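PDB 4HFK: putative cytoplasmic protein from Enterobacter cloacae, which probably acts as a type VI secretion effector of the amidase 4 family, cleaving amide bonds in the peptidoglycan of rival bacteria. Local coordinates for residues Trp25-Glu30 and Met63-Asn68; Phe93-Met98 and Asp137-Val142; Ser115-Gln120 and His155-Pro160. One frame throughout, in Å; residues are numbered along the deposited sequence.

Contact 1 of 3, residues Trp25-Glu30 and Met63-Asn68; sequences WNRFKE and MSYVLN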
ATOM      1  N   TRP A  25      -3.368 -11.724 -39.711  1.00 16.62           N
ATOM      2  CA  TRP A  25      -3.814 -12.903 -38.978  1.00 15.87           C
ATOM      3  C   TRP A  25      -2.649 -13.850 -38.693  1.00 17.21           C
ATOM      4  O   TRP A  25      -2.545 -14.406 -37.597  1.00 17.04           O
ATOM      5  CB  TRP A  25      -4.928 -13.629 -39.752  1.00 15.20           C
ATOM      6  CG  TRP A  25      -5.592 -14.713 -38.956  1.00 20.60           C
ATOM      7  CD1 TRP A  25      -5.239 -16.035 -38.908  1.00 19.79           C
ATOM      8  CD2 TRP A  25      -6.721 -14.567 -38.081  1.00 18.44           C
ATOM      9  NE1 TRP A  25      -6.079 -16.714 -38.057  1.00 17.24           N
ATOM     10  CE2 TRP A  25      -7.001 -15.838 -37.538  1.00 19.04           C
ATOM     11  CE3 TRP A  25      -7.522 -13.483 -37.701  1.00 17.08           C
ATOM     12  CZ2 TRP A  25      -8.052 -16.059 -36.639  1.00 21.54           C
ATOM     13  CZ3 TRP A  25      -8.572 -13.703 -36.810  1.00 16.56           C
ATOM     14  CH2 TRP A  25      -8.824 -14.978 -36.291  1.00 15.66           C
ATOM     15  N   ASN A  26      -1.772 -14.035 -39.677  1.00 15.94           N
ATOM     16  CA  ASN A  26      -0.605 -14.900 -39.497  1.00 17.15           C
ATOM     17  C   ASN A  26       0.405 -14.334 -38.496  1.00 14.81           C
ATOM     18  O   ASN A  26       0.994 -15.077 -37.714  1.00 18.70           O
ATOM     19  CB  ASN A  26       0.084 -15.182 -40.845  1.00 17.78           C
ATOM     20  CG  ASN A  26      -0.765 -16.061 -41.762  1.00 23.24           C
ATOM     21  OD1 ASN A  26      -1.471 -16.958 -41.299  1.00 19.66           O
ATOM     22  ND2 ASN A  26      -0.699 -15.802 -43.063  1.00 23.99           N
ATOM     23  N   ARG A  27       0.615 -13.024 -38.531  1.00 14.99           N
ATOM     24  CA  ARG A  27       1.524 -12.392 -37.582  1.00 13.07           C
ATOM     25  C   ARG A  27       0.956 -12.496 -36.173  1.00 13.27           C
ATOM     26  O   ARG A  27       1.685 -12.763 -35.219  1.00 13.55           O
ATOM     27  CB  ARG A  27       1.770 -10.919 -37.949  1.00 11.31           C
ATOM     28  CG  ARG A  27       2.475 -10.683 -39.298  1.00 16.11           C
ATOM     29  CD  ARG A  27       3.911 -11.231 -39.356  1.00 15.57           C
ATOM     30  NE  ARG A  27       3.950 -12.689 -39.489  1.00 21.45           N
ATOM     31  CZ  ARG A  27       3.619 -13.356 -40.596  1.00 23.66           C
ATOM     32  NH1 ARG A  27       3.230 -12.698 -41.686  1.00 19.21           N
ATOM     33  NH2 ARG A  27       3.671 -14.684 -40.615  1.00 19.63           N
ATOM     34  N   PHE A  28      -0.354 -12.306 -36.041  1.00 11.84           N
ATOM     35  CA  PHE A  28      -0.961 -12.375 -34.719  1.00 14.66           C
ATOM     36  C   PHE A  28      -0.806 -13.767 -34.122  1.00 13.44           C
ATOM     37  O   PHE A  28      -0.523 -13.905 -32.920  1.00 13.24           O
ATOM     38  CB  PHE A  28      -2.433 -11.961 -34.740  1.00 12.59           C
ATOM     39  CG  PHE A  28      -3.014 -11.771 -33.368  1.00 13.97           C
ATOM     40  CD1 PHE A  28      -3.123 -10.502 -32.820  1.00 15.29           C
ATOM     41  CD2 PHE A  28      -3.417 -12.867 -32.613  1.00 12.94           C
ATOM     42  CE1 PHE A  28      -3.646 -10.320 -31.544  1.00 15.63           C
ATOM     43  CE2 PHE A  28      -3.942 -12.702 -31.335  1.00 13.31           C
ATOM     44  CZ  PHE A  28      -4.061 -11.423 -30.799  1.00 14.65           C
ATOM     45  N   LYS A  29      -0.979 -14.792 -34.960  1.00 14.83           N
ATOM     46  CA  LYS A  29      -0.832 -16.182 -34.525  1.00 17.16           C
ATOM     47  C   LYS A  29       0.508 -16.392 -33.844  1.00 13.56           C
ATOM     48  O   LYS A  29       0.610 -17.114 -32.849  1.00 14.50           O
ATOM     49  CB  LYS A  29      -0.919 -17.152 -35.721  1.00 21.46           C
ATOM     50  CG  LYS A  29      -2.327 -17.549 -36.145  1.00 29.33           C
ATOM     51  CD  LYS A  29      -2.288 -18.602 -37.265  1.00 33.05           C
ATOM     52  CE  LYS A  29      -1.750 -19.937 -36.758  1.00 41.57           C
ATOM     53  NZ  LYS A  29      -1.746 -20.999 -37.813  1.00 51.57           N
ATOM     54  N   GLU A  30       1.541 -15.762 -34.395  1.00 15.39           N
ATOM     55  CA  GLU A  30       2.898 -15.948 -33.891  1.00 15.49           C
ATOM     56  C   GLU A  30       3.062 -15.401 -32.482  1.00 15.70           C
ATOM     57  O   GLU A  30       3.933 -15.856 -31.740  1.00 14.73           O
ATOM     58  CB  GLU A  30       3.912 -15.305 -34.842  1.00 16.46           C
ATOM     59  CG  GLU A  30       4.071 -16.073 -36.159  1.00 17.53           C
ATOM     60  CD  GLU A  30       4.644 -15.223 -37.270  1.00 19.50           C
ATOM     61  OE1 GLU A  30       4.779 -13.991 -37.076  1.00 19.79           O
ATOM     62  OE2 GLU A  30       4.945 -15.787 -38.349  1.00 28.28           O
ATOM     63  N   MET A  63      -0.337  -6.401 -30.833  1.00 10.00           N
ATOM     64  CA  MET A  63      -0.804  -5.627 -31.978  1.00 10.88           C
ATOM     65  C   MET A  63       0.322  -4.757 -32.531  1.00 10.84           C
ATOM     66  O   MET A  63       0.333  -4.446 -33.720  1.00 11.89           O
ATOM     67  CB  MET A  63      -2.040  -4.786 -31.626  1.00 10.02           C
ATOM     68  CG  MET A  63      -2.788  -4.236 -32.847  1.00 16.97           C
ATOM     69  SD  MET A  63      -3.359  -5.497 -34.025  1.00 20.95           S
ATOM     70  CE  MET A  63      -4.258  -6.562 -32.894  1.00  9.06           C
ATOM     71  N   SER A  64       1.267  -4.378 -31.667  1.00  7.25           N
ATOM     72  CA  SER A  64       2.447  -3.630 -32.093  1.00 10.62           C
ATOM     73  C   SER A  64       3.275  -4.507 -33.021  1.00 12.06           C
ATOM     74  O   SER A  64       3.782  -4.040 -34.039  1.00 10.82           O
ATOM     75  CB  SER A  64       3.311  -3.235 -30.894  1.00  9.22           C
ATOM     76  OG  SER A  64       2.680  -2.252 -30.100  1.00 11.12           O
ATOM     77  N   TYR A  65       3.414  -5.778 -32.652  1.00  9.78           N
ATOM     78  CA  TYR A  65       4.113  -6.753 -33.488  1.00 13.40           C
ATOM     79  C   TYR A  65       3.434  -6.905 -34.845  1.00 13.88           C
ATOM     80  O   TYR A  65       4.102  -6.917 -35.888  1.00 11.99           O
ATOM     81  CB  TYR A  65       4.156  -8.121 -32.802  1.00 10.19           C
ATOM     82  CG  TYR A  65       4.759  -9.207 -33.666  1.00 11.15           C
ATOM     83  CD1 TYR A  65       6.125  -9.260 -33.897  1.00 12.65           C
ATOM     84  CD2 TYR A  65       3.962 -10.177 -34.243  1.00 12.21           C
ATOM     85  CE1 TYR A  65       6.680 -10.258 -34.691  1.00 16.25           C
ATOM     86  CE2 TYR A  65       4.496 -11.177 -35.028  1.00 15.65           C
ATOM     87  CZ  TYR A  65       5.855 -11.212 -35.251  1.00 18.70           C
ATOM     88  OH  TYR A  65       6.383 -12.212 -36.037  1.00 17.13           O
ATOM     89  N   VAL A  66       2.108  -7.036 -34.829  1.00 11.78           N
ATOM     90  CA  VAL A  66       1.350  -7.227 -36.067  1.00 11.55           C
ATOM     91  C   VAL A  66       1.557  -6.042 -37.001  1.00 14.40           C
ATOM     92  O   VAL A  66       1.863  -6.207 -38.190  1.00 14.05           O
ATOM     93  CB  VAL A  66      -0.158  -7.382 -35.793  1.00 13.37           C
ATOM     94  CG1 VAL A  66      -0.945  -7.358 -37.109  1.00 10.57           C
ATOM     95  CG2 VAL A  66      -0.436  -8.670 -35.017  1.00 10.57           C
ATOM     96  N   LEU A  67       1.376  -4.845 -36.454  1.00 11.93           N
ATOM     97  CA  LEU A  67       1.452  -3.628 -37.242  1.00 12.18           C
ATOM     98  C   LEU A  67       2.865  -3.450 -37.792  1.00 15.46           C
ATOM     99  O   LEU A  67       3.039  -3.149 -38.975  1.00 13.27           O
ATOM    100  CB  LEU A  67       1.050  -2.422 -36.389  1.00 11.34           C
ATOM    101  CG  LEU A  67      -0.440  -2.314 -36.034  1.00 15.30           C
ATOM    102  CD1 LEU A  67      -0.716  -1.166 -35.060  1.00 12.73           C
ATOM    103  CD2 LEU A  67      -1.250  -2.132 -37.303  1.00 13.85           C
ATOM    104  N   ASN A  68       3.867  -3.647 -36.934  1.00 11.42           N
ATOM    105  CA  ASN A  68       5.268  -3.534 -37.340  1.00 13.96           C
ATOM    106  C   ASN A  68       5.609  -4.440 -38.519  1.00 16.32           C
ATOM    107  O   ASN A  68       6.390  -4.064 -39.394  1.00 15.67           O
ATOM    108  CB  ASN A  68       6.193  -3.873 -36.171  1.00 13.41           C
ATOM    109  CG  ASN A  68       6.534  -2.662 -35.316  1.00 14.61           C
ATOM    110  OD1 ASN A  68       6.799  -1.576 -35.830  1.00 13.95           O
ATOM    111  ND2 ASN A  68       6.534  -2.850 -34.004  1.00 10.44           N
TER

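Contact 2 of 3, residues Phe93-Met98 and Asp137-Val142; sequences FRVKDM and DATGHV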
ATOM      1  N   PHE A  93       3.207  -0.523 -24.829  1.00  7.32           N
ATOM      2  CA  PHE A  93       2.842  -1.379 -23.703  1.00  9.31           C
ATOM      3  C   PHE A  93       1.551  -0.959 -22.991  1.00 10.27           C
ATOM      4  O   PHE A  93       1.126  -1.610 -22.035  1.00  7.53           O
ATOM      5  CB  PHE A  93       3.999  -1.498 -22.704  1.00  9.55           C
ATOM      6  CG  PHE A  93       4.424  -0.188 -22.104  1.00  8.60           C
ATOM      7  CD1 PHE A  93       3.893   0.235 -20.891  1.00 10.67           C
ATOM      8  CD2 PHE A  93       5.371   0.610 -22.740  1.00 11.98           C
ATOM      9  CE1 PHE A  93       4.285   1.441 -20.318  1.00 12.90           C
ATOM     10  CE2 PHE A  93       5.771   1.833 -22.176  1.00 11.71           C
ATOM     11  CZ  PHE A  93       5.227   2.244 -20.961  1.00 10.20           C
ATOM     12  N   ARG A  94       0.918   0.112 -23.465  1.00 10.30           N
ATOM     13  CA  ARG A  94      -0.335   0.571 -22.862  1.00  6.78           C
ATOM     14  C   ARG A  94      -1.444   0.408 -23.888  1.00 10.30           C
ATOM     15  O   ARG A  94      -1.326   0.893 -25.020  1.00  7.97           O
ATOM     16  CB  ARG A  94      -0.243   2.049 -22.435  1.00  7.61           C
ATOM     17  CG  ARG A  94       0.839   2.358 -21.403  1.00  9.47           C
ATOM     18  CD  ARG A  94       0.581   3.697 -20.679  1.00  8.58           C
ATOM     19  NE  ARG A  94       1.438   3.817 -19.501  1.00  5.93           N
ATOM     20  CZ  ARG A  94       2.549   4.550 -19.444  1.00  8.42           C
ATOM     21  NH1 ARG A  94       2.928   5.286 -20.484  1.00  7.02           N
ATOM     22  NH2 ARG A  94       3.273   4.566 -18.330  1.00  6.56           N
ATOM     23  N   VAL A  95      -2.523  -0.269 -23.512  1.00  8.64           N
ATOM     24  CA  VAL A  95      -3.588  -0.510 -24.483  1.00 10.40           C
ATOM     25  C   VAL A  95      -4.266   0.802 -24.896  1.00 11.52           C
ATOM     26  O   VAL A  95      -4.711   0.943 -26.044  1.00  8.33           O
ATOM     27  CB  VAL A  95      -4.607  -1.568 -23.982  1.00 10.16           C
ATOM     28  CG1 VAL A  95      -5.492  -1.010 -22.879  1.00  7.34           C
ATOM     29  CG2 VAL A  95      -5.460  -2.070 -25.140  1.00 10.08           C
ATOM     30  N   LYS A  96      -4.312   1.780 -23.986  1.00 11.35           N
ATOM     31  CA  LYS A  96      -4.943   3.069 -24.310  1.00  9.05           C
ATOM     32  C   LYS A  96      -4.210   3.774 -25.461  1.00 11.73           C
ATOM     33  O   LYS A  96      -4.833   4.435 -26.297  1.00 13.82           O
ATOM     34  CB  LYS A  96      -5.039   3.985 -23.071  1.00 10.19           C
ATOM     35  CG  LYS A  96      -3.707   4.599 -22.598  1.00 12.18           C
ATOM     36  CD  LYS A  96      -3.834   5.306 -21.221  1.00 13.24           C
ATOM     37  CE  LYS A  96      -2.514   6.034 -20.886  1.00 13.11           C
ATOM     38  NZ  LYS A  96      -2.347   6.451 -19.452  1.00 14.01           N
ATOM     39  N   ASP A  97      -2.892   3.608 -25.516  1.00  9.31           N
ATOM     40  CA  ASP A  97      -2.090   4.191 -26.588  1.00 10.07           C
ATOM     41  C   ASP A  97      -2.357   3.479 -27.912  1.00 12.38           C
ATOM     42  O   ASP A  97      -2.430   4.115 -28.967  1.00 10.30           O
ATOM     43  CB  ASP A  97      -0.601   4.083 -26.259  1.00 10.83           C
ATOM     44  CG  ASP A  97      -0.171   5.032 -25.162  1.00 11.62           C
ATOM     45  OD1 ASP A  97      -0.985   5.883 -24.761  1.00 13.29           O
ATOM     46  OD2 ASP A  97       0.991   4.931 -24.705  1.00 11.90           O
ATOM     47  N   MET A  98      -2.478   2.156 -27.869  1.00 10.37           N
ATOM     48  CA  MET A  98      -2.737   1.407 -29.105  1.00 11.86           C
ATOM     49  C   MET A  98      -4.121   1.778 -29.657  1.00 12.03           C
ATOM     50  O   MET A  98      -4.299   1.951 -30.865  1.00 10.03           O
ATOM     51  CB  MET A  98      -2.635  -0.107 -28.870  1.00  9.52           C
ATOM     52  CG  MET A  98      -3.018  -0.965 -30.084  1.00  8.57           C
ATOM     53  SD  MET A  98      -2.023  -0.670 -31.570  1.00 12.31           S
ATOM     54  CE  MET A  98      -0.367  -1.016 -30.981  1.00  9.22           C
ATOM     55  N   ASP A 137      -7.192  -2.522 -15.135  1.00  8.72           N
ATOM     56  CA  ASP A 137      -5.895  -2.340 -15.781  1.00 10.06           C
ATOM     57  C   ASP A 137      -5.988  -2.013 -17.270  1.00 11.78           C
ATOM     58  O   ASP A 137      -4.959  -1.847 -17.934  1.00 11.33           O
ATOM     59  CB  ASP A 137      -5.022  -3.593 -15.605  1.00 11.32           C
ATOM     60  CG  ASP A 137      -5.556  -4.788 -16.379  1.00 13.92           C
ATOM     61  OD1 ASP A 137      -6.764  -5.086 -16.258  1.00 10.57           O
ATOM     62  OD2 ASP A 137      -4.770  -5.430 -17.111  1.00 12.86           O
ATOM     63  N   ALA A 138      -7.207  -1.934 -17.804  1.00  9.22           N
ATOM     64  CA  ALA A 138      -7.377  -1.806 -19.252  1.00 10.27           C
ATOM     65  C   ALA A 138      -8.737  -1.239 -19.650  1.00 11.20           C
ATOM     66  O   ALA A 138      -9.778  -1.747 -19.224  1.00 10.80           O
ATOM     67  CB  ALA A 138      -7.144  -3.171 -19.932  1.00  8.18           C
ATOM     68  N   THR A 139      -8.725  -0.191 -20.472  1.00 10.39           N
ATOM     69  CA  THR A 139      -9.967   0.414 -20.959  1.00 15.29           C
ATOM     70  C   THR A 139     -10.599  -0.411 -22.075  1.00 15.44           C
ATOM     71  O   THR A 139     -11.755  -0.184 -22.454  1.00 12.53           O
ATOM     72  CB  THR A 139      -9.739   1.845 -21.499  1.00 17.43           C
ATOM     73  OG1 THR A 139      -8.631   1.846 -22.413  1.00 13.98           O
ATOM     74  CG2 THR A 139      -9.457   2.814 -20.357  1.00 15.57           C
ATOM     75  N   GLY A 140      -9.835  -1.348 -22.624  1.00 12.05           N
ATOM     76  CA  GLY A 140     -10.375  -2.236 -23.642  1.00 11.97           C
ATOM     77  C   GLY A 140      -9.441  -3.324 -24.139  1.00 13.69           C
ATOM     78  O   GLY A 140      -8.377  -3.555 -23.561  1.00  9.59           O
ATOM     79  N   HIS A 141      -9.851  -3.991 -25.218  1.00 12.04           N
ATOM     80  CA  HIS A 141      -9.079  -5.073 -25.819  1.00 11.24           C
ATOM     81  C   HIS A 141      -8.996  -4.861 -27.329  1.00 13.22           C
ATOM     82  O   HIS A 141     -10.007  -4.559 -27.983  1.00 11.24           O
ATOM     83  CB  HIS A 141      -9.732  -6.433 -25.523  1.00  9.34           C
ATOM     84  CG  HIS A 141      -8.965  -7.602 -26.070  1.00 11.78           C
ATOM     85  ND1 HIS A 141      -7.802  -8.060 -25.497  1.00 15.45           N
ATOM     86  CD2 HIS A 141      -9.199  -8.395 -27.144  1.00 12.17           C
ATOM     87  CE1 HIS A 141      -7.349  -9.095 -26.189  1.00 13.40           C
ATOM     88  NE2 HIS A 141      -8.177  -9.315 -27.192  1.00 13.39           N
ATOM     89  N   VAL A 142      -7.793  -5.017 -27.876  1.00 13.28           N
ATOM     90  CA  VAL A 142      -7.554  -4.811 -29.300  1.00 11.26           C
ATOM     91  C   VAL A 142      -7.125  -6.122 -29.948  1.00 16.55           C
ATOM     92  O   VAL A 142      -6.151  -6.741 -29.514  1.00 13.52           O
ATOM     93  CB  VAL A 142      -6.443  -3.768 -29.542  1.00 11.78           C
ATOM     94  CG1 VAL A 142      -6.203  -3.609 -31.032  1.00 12.17           C
ATOM     95  CG2 VAL A 142      -6.829  -2.426 -28.925  1.00  8.11           C
TER

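Contact 3 of 3, residues Ser115-Gln120 and His155-Pro160; sequences SPTPAQ and HFLGSP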
ATOM      1  N   SER A 115     -23.352  -1.386 -27.386  1.00 16.13           N
ATOM      2  CA  SER A 115     -23.850  -2.739 -27.113  1.00 16.90           C
ATOM      3  C   SER A 115     -23.383  -3.742 -28.165  1.00 19.36           C
ATOM      4  O   SER A 115     -24.209  -4.314 -28.876  1.00 17.78           O
ATOM      5  CB  SER A 115     -25.382  -2.746 -27.071  1.00 23.55           C
ATOM      6  OG  SER A 115     -25.882  -1.824 -26.118  1.00 25.19           O
ATOM      7  N   PRO A 116     -22.060  -3.952 -28.275  1.00 16.62           N
ATOM      8  CA  PRO A 116     -21.538  -4.719 -29.412  1.00 15.55           C
ATOM      9  C   PRO A 116     -21.845  -6.209 -29.346  1.00 14.66           C
ATOM     10  O   PRO A 116     -21.646  -6.844 -28.309  1.00 11.78           O
ATOM     11  CB  PRO A 116     -20.020  -4.504 -29.318  1.00 14.16           C
ATOM     12  CG  PRO A 116     -19.765  -4.233 -27.865  1.00 14.57           C
ATOM     13  CD  PRO A 116     -20.991  -3.500 -27.362  1.00 15.96           C
ATOM     14  N   THR A 117     -22.325  -6.749 -30.464  1.00 15.59           N
ATOM     15  CA  THR A 117     -22.478  -8.186 -30.650  1.00 17.36           C
ATOM     16  C   THR A 117     -21.861  -8.505 -32.009  1.00 16.63           C
ATOM     17  O   THR A 117     -21.496  -7.589 -32.744  1.00 16.43           O
ATOM     18  CB  THR A 117     -23.970  -8.621 -30.639  1.00 17.06           C
ATOM     19  OG1 THR A 117     -24.601  -8.198 -31.847  1.00 17.62           O
ATOM     20  CG2 THR A 117     -24.701  -8.021 -29.462  1.00 16.16           C
ATOM     21  N   PRO A 118     -21.722  -9.797 -32.347  1.00 15.45           N
ATOM     22  CA  PRO A 118     -21.190 -10.042 -33.691  1.00 13.40           C
ATOM     23  C   PRO A 118     -22.133  -9.613 -34.820  1.00 16.53           C
ATOM     24  O   PRO A 118     -21.697  -9.571 -35.971  1.00 15.08           O
ATOM     25  CB  PRO A 118     -21.013 -11.560 -33.720  1.00 14.78           C
ATOM     26  CG  PRO A 118     -20.811 -11.953 -32.264  1.00 13.87           C
ATOM     27  CD  PRO A 118     -21.725 -11.019 -31.513  1.00 14.04           C
ATOM     28  N   ALA A 119     -23.392  -9.308 -34.505  1.00 13.75           N
ATOM     29  CA  ALA A 119     -24.381  -8.968 -35.535  1.00 18.45           C
ATOM     30  C   ALA A 119     -23.867  -7.860 -36.437  1.00 23.27           C
ATOM     31  O   ALA A 119     -24.011  -7.910 -37.658  1.00 20.70           O
ATOM     32  CB  ALA A 119     -25.690  -8.540 -34.904  1.00 15.26           C
ATOM     33  N   GLN A 120     -23.262  -6.862 -35.812  1.00 19.78           N
ATOM     34  CA  GLN A 120     -22.835  -5.664 -36.501  1.00 24.93           C
ATOM     35  C   GLN A 120     -21.587  -5.909 -37.348  1.00 25.72           C
ATOM     36  O   GLN A 120     -21.189  -5.055 -38.145  1.00 31.48           O
ATOM     37  CB  GLN A 120     -22.588  -4.562 -35.462  1.00 25.57           C
ATOM     38  CG  GLN A 120     -23.843  -4.149 -34.684  1.00 21.56           C
ATOM     39  CD  GLN A 120     -23.849  -4.631 -33.245  1.00 27.38           C
ATOM     40  OE1 GLN A 120     -23.393  -5.732 -32.945  1.00 33.45           O
ATOM     41  NE2 GLN A 120     -24.367  -3.799 -32.341  1.00 29.80           N
ATOM     42  N   HIS A 155     -14.565  -9.883 -27.030  1.00 13.69           N
ATOM     43  CA  HIS A 155     -15.192  -9.299 -25.851  1.00 12.90           C
ATOM     44  C   HIS A 155     -16.446  -8.514 -26.234  1.00 13.88           C
ATOM     45  O   HIS A 155     -16.597  -7.332 -25.897  1.00  9.58           O
ATOM     46  CB  HIS A 155     -14.185  -8.450 -25.052  1.00 12.26           C
ATOM     47  CG  HIS A 155     -13.044  -9.252 -24.509  1.00 13.01           C
ATOM     48  ND1 HIS A 155     -13.161 -10.060 -23.400  1.00 13.66           N
ATOM     49  CD2 HIS A 155     -11.772  -9.418 -24.960  1.00 13.44           C
ATOM     50  CE1 HIS A 155     -12.009 -10.668 -23.168  1.00 14.97           C
ATOM     51  NE2 HIS A 155     -11.150 -10.292 -24.106  1.00 16.67           N
ATOM     52  N   PHE A 156     -17.335  -9.192 -26.958  1.00  9.54           N
ATOM     53  CA  PHE A 156     -18.671  -8.685 -27.208  1.00 13.14           C
ATOM     54  C   PHE A 156     -19.453  -8.841 -25.915  1.00 12.26           C
ATOM     55  O   PHE A 156     -18.949  -9.430 -24.949  1.00  9.34           O
ATOM     56  CB  PHE A 156     -19.363  -9.507 -28.300  1.00 13.35           C
ATOM     57  CG  PHE A 156     -18.695  -9.425 -29.651  1.00 15.80           C
ATOM     58  CD1 PHE A 156     -18.939  -8.342 -30.498  1.00 13.57           C
ATOM     59  CD2 PHE A 156     -17.847 -10.442 -30.085  1.00 11.88           C
ATOM     60  CE1 PHE A 156     -18.330  -8.264 -31.754  1.00 14.86           C
ATOM     61  CE2 PHE A 156     -17.236 -10.372 -31.333  1.00 13.57           C
ATOM     62  CZ  PHE A 156     -17.475  -9.283 -32.167  1.00 13.01           C
ATOM     63  N   LEU A 157     -20.676  -8.317 -25.894  1.00 11.75           N
ATOM     64  CA  LEU A 157     -21.590  -8.587 -24.787  1.00 14.75           C
ATOM     65  C   LEU A 157     -21.678 -10.096 -24.607  1.00 13.56           C
ATOM     66  O   LEU A 157     -21.736 -10.841 -25.585  1.00 15.08           O
ATOM     67  CB  LEU A 157     -22.987  -8.017 -25.073  1.00 13.06           C
ATOM     68  CG  LEU A 157     -23.112  -6.492 -25.125  1.00 17.62           C
ATOM     69  CD1 LEU A 157     -24.511  -6.073 -25.591  1.00 13.56           C
ATOM     70  CD2 LEU A 157     -22.792  -5.874 -23.762  1.00 16.67           C
ATOM     71  N   GLY A 158     -21.642 -10.549 -23.361  1.00 14.47           N
ATOM     72  CA  GLY A 158     -21.787 -11.962 -23.071  1.00 14.44           C
ATOM     73  C   GLY A 158     -20.642 -12.888 -23.464  1.00 19.76           C
ATOM     74  O   GLY A 158     -20.780 -14.112 -23.321  1.00 17.37           O
ATOM     75  N   SER A 159     -19.526 -12.341 -23.955  1.00 16.52           N
ATOM     76  CA  SER A 159     -18.371 -13.185 -24.292  1.00 15.80           C
ATOM     77  C   SER A 159     -17.830 -13.853 -23.026  1.00 13.98           C
ATOM     78  O   SER A 159     -17.702 -13.205 -21.980  1.00 15.39           O
ATOM     79  CB  SER A 159     -17.251 -12.398 -24.997  1.00 14.66           C
ATOM     80  OG  SER A 159     -17.573 -12.076 -26.344  1.00 14.06           O
ATOM     81  N   PRO A 160     -17.505 -15.152 -23.119  1.00 15.07           N
ATOM     82  CA  PRO A 160     -17.146 -15.965 -21.944  1.00 17.15           C
ATOM     83  C   PRO A 160     -15.843 -15.550 -21.268  1.00 15.80           C
ATOM     84  O   PRO A 160     -15.643 -15.884 -20.105  1.00 20.50           O
ATOM     85  CB  PRO A 160     -17.006 -17.384 -22.521  1.00 13.39           C
ATOM     86  CG  PRO A 160     -16.729 -17.186 -23.981  1.00 21.55           C
ATOM     87  CD  PRO A 160     -17.507 -15.946 -24.364  1.00 16.04           C
TER

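Contact 1 of 3, residues Trp25-Glu30 and Met63-Asn68
Y65 and E30 make the polar link between the two helices: the phenol OH donates to E30 OE1 over 2.6 Å, and the carboxylate plane stands 61° from the ring plane. E30 OE1 accepts a second bond, from R27 NE at 2.9 Å, and the two donors approach it from opposite faces of the carboxylate. R27 grips E30 side-on, NE to OE1 and NH2 to OE2, the latter a salt bridge at 2.8 Å; both acceptors lie close to the guanidinium plane, although each nitrogen meets its oxygen from well above the plane of the carboxylate. The bends at chi2 and chi3 fold the arginine back towards a residue one turn on in its own helix. Bonded to two side chains from two helices, the E30 carboxylate has little freedom to rotate, and the positive neighbour would be expected to keep it ionised.

Y65 also packs against backbone. Its CG lies anti to the backbone N (chi1 175°), which sends the ring across helix 25-30 and brings its edge atom CE2 to 3.2 Å from R27 O.

The apolar half of the contact is deeper. V66 CG2 sits 3.8 Å from F28 CA, touching the phenylalanine at the root of its side chain, while M63 presents its terminal CE at the ring edge, 4.0 Å from F28 CE1. The M63 and F28 side chains meet at about a right angle. Beyond them, F28 continues onto T143 and L144 of strand 140-145.

The short helical axes come within 8.7 Å and run roughly antiparallel, at 140°. Such a helix pair is consistent with the helical half of a papain-like fold, in which, as in other clan CA enzymes, the central helix, probably 59-68 here, carries the nucleophilic cysteine near its start.

Contact 2 of 3, residues Phe93-Met98 and Asp137-Val142
V95, in the first turn of helix 95-106, pushes both its methyls into the bend of segment 137-142, and this is the dense part of the contact. CG2 lies anti to the backbone N and comes to 3.6 Å from G140 O and 4.0 Å from V142 CG2; the two valine side chains lie side by side, pointing opposite ways. The other methyl, CG1, takes the position between the backbone N and the carbonyl carbon (chi1 73°), which turns it to the A138 methyl, 4.0 Å from CB. One turn further along the helix, M98 adds its CG to V142 CG2 at 4.2 Å, so a single valine methyl is touched by two helix residues. I99 and L102 of the same helix extend this apolar cover over V142.

Towards the surface the fit slackens. K96 touches T139 with its stem alone, CB to OG1 at 4.2 Å, before its extended chain leads away. T139 itself is exposed. A neighbouring chain of a second protein takes up the polar groups at this end of the helix: K96 NZ bonds to its N49 OD1 and E46 O, V95 N to its E46 side chain, and R94, the N-cap residue, to its backbone oxygens.

H141 points away from the helix, on the other face of the strand, where it bonds to D152 and touches C59, consistent with the Cys-His-Asp triad of clan CA peptidases.

No hydrogen bond or salt bridge crosses between the two segments. They are joined by van der Waals contacts, of methyls and methylenes with one another and of V95 CG2 with the G140 carbonyl oxygen, while the charged ends of R94 and K96 bond to the partner protein and the H141 imidazole to D152.

Contact 3 of 3, residues Ser115-Gln120 and His155-Pro160
Backbone joins the two loops at one point, where L157 N donates to P116 O over 3.0 Å, as segment 155-160 folds into a type II beta turn from F156 to S159 with G158 at positive phi. The F156 ring packs beside this bond. P118 lies over one face of the ring in a CH-pi contact, CG being 4.0 Å from the centroid and 12° off the normal, while P116 O lies at the edge, in the ring plane. Between them the carbonyl carbon T117 C comes to 3.3 Å from F156 CD1.

These loops follow strands 111-114 and 140-145, the two outer strands of the four-stranded antiparallel sheet; F130 and W145 meet the F156 ring edge-to-face, tying it to that sheet. The 115-120 loop is shaped by T117, whose OG1 accepts from A119 N at 3.1 Å in an ST turn. Q120 folds back to the same residue, and its OE1 accepts from T117 N at 2.9 Å as well as from the threonine hydroxyl.

On the exposed side L157 lies across S115: its CG is anti to the carbonyl carbon, and CD1 rests 3.7 Å from S115 CB. The leucine CG also packs on the P116 ring, which continues inward onto P167 and A170 of strand 166-174.

From the N terminus, contact 1 comes first: it closes a largely helical loop of 32 residues by bringing helix 59-68 back against helix 21-30. Contact 2 opens afterwards, at 93-98, and returns at 137-142, joining helix 95-106 to the edge strand 140-145. Before it closes, contact 3 has begun at 115-120, and it ends at 155-160, joining the loops that follow strands 111-114 and 140-145, the outer strands of the sheet; contacts 2 and 3 therefore cross, while contact 1 stands in series with both. M98 of contact 2 packs on M63, S64 and L67, linking the helices; H141 touches H155 of contact 3. Contacts 1 and 3 stay about 10 Å apart at their nearest atoms.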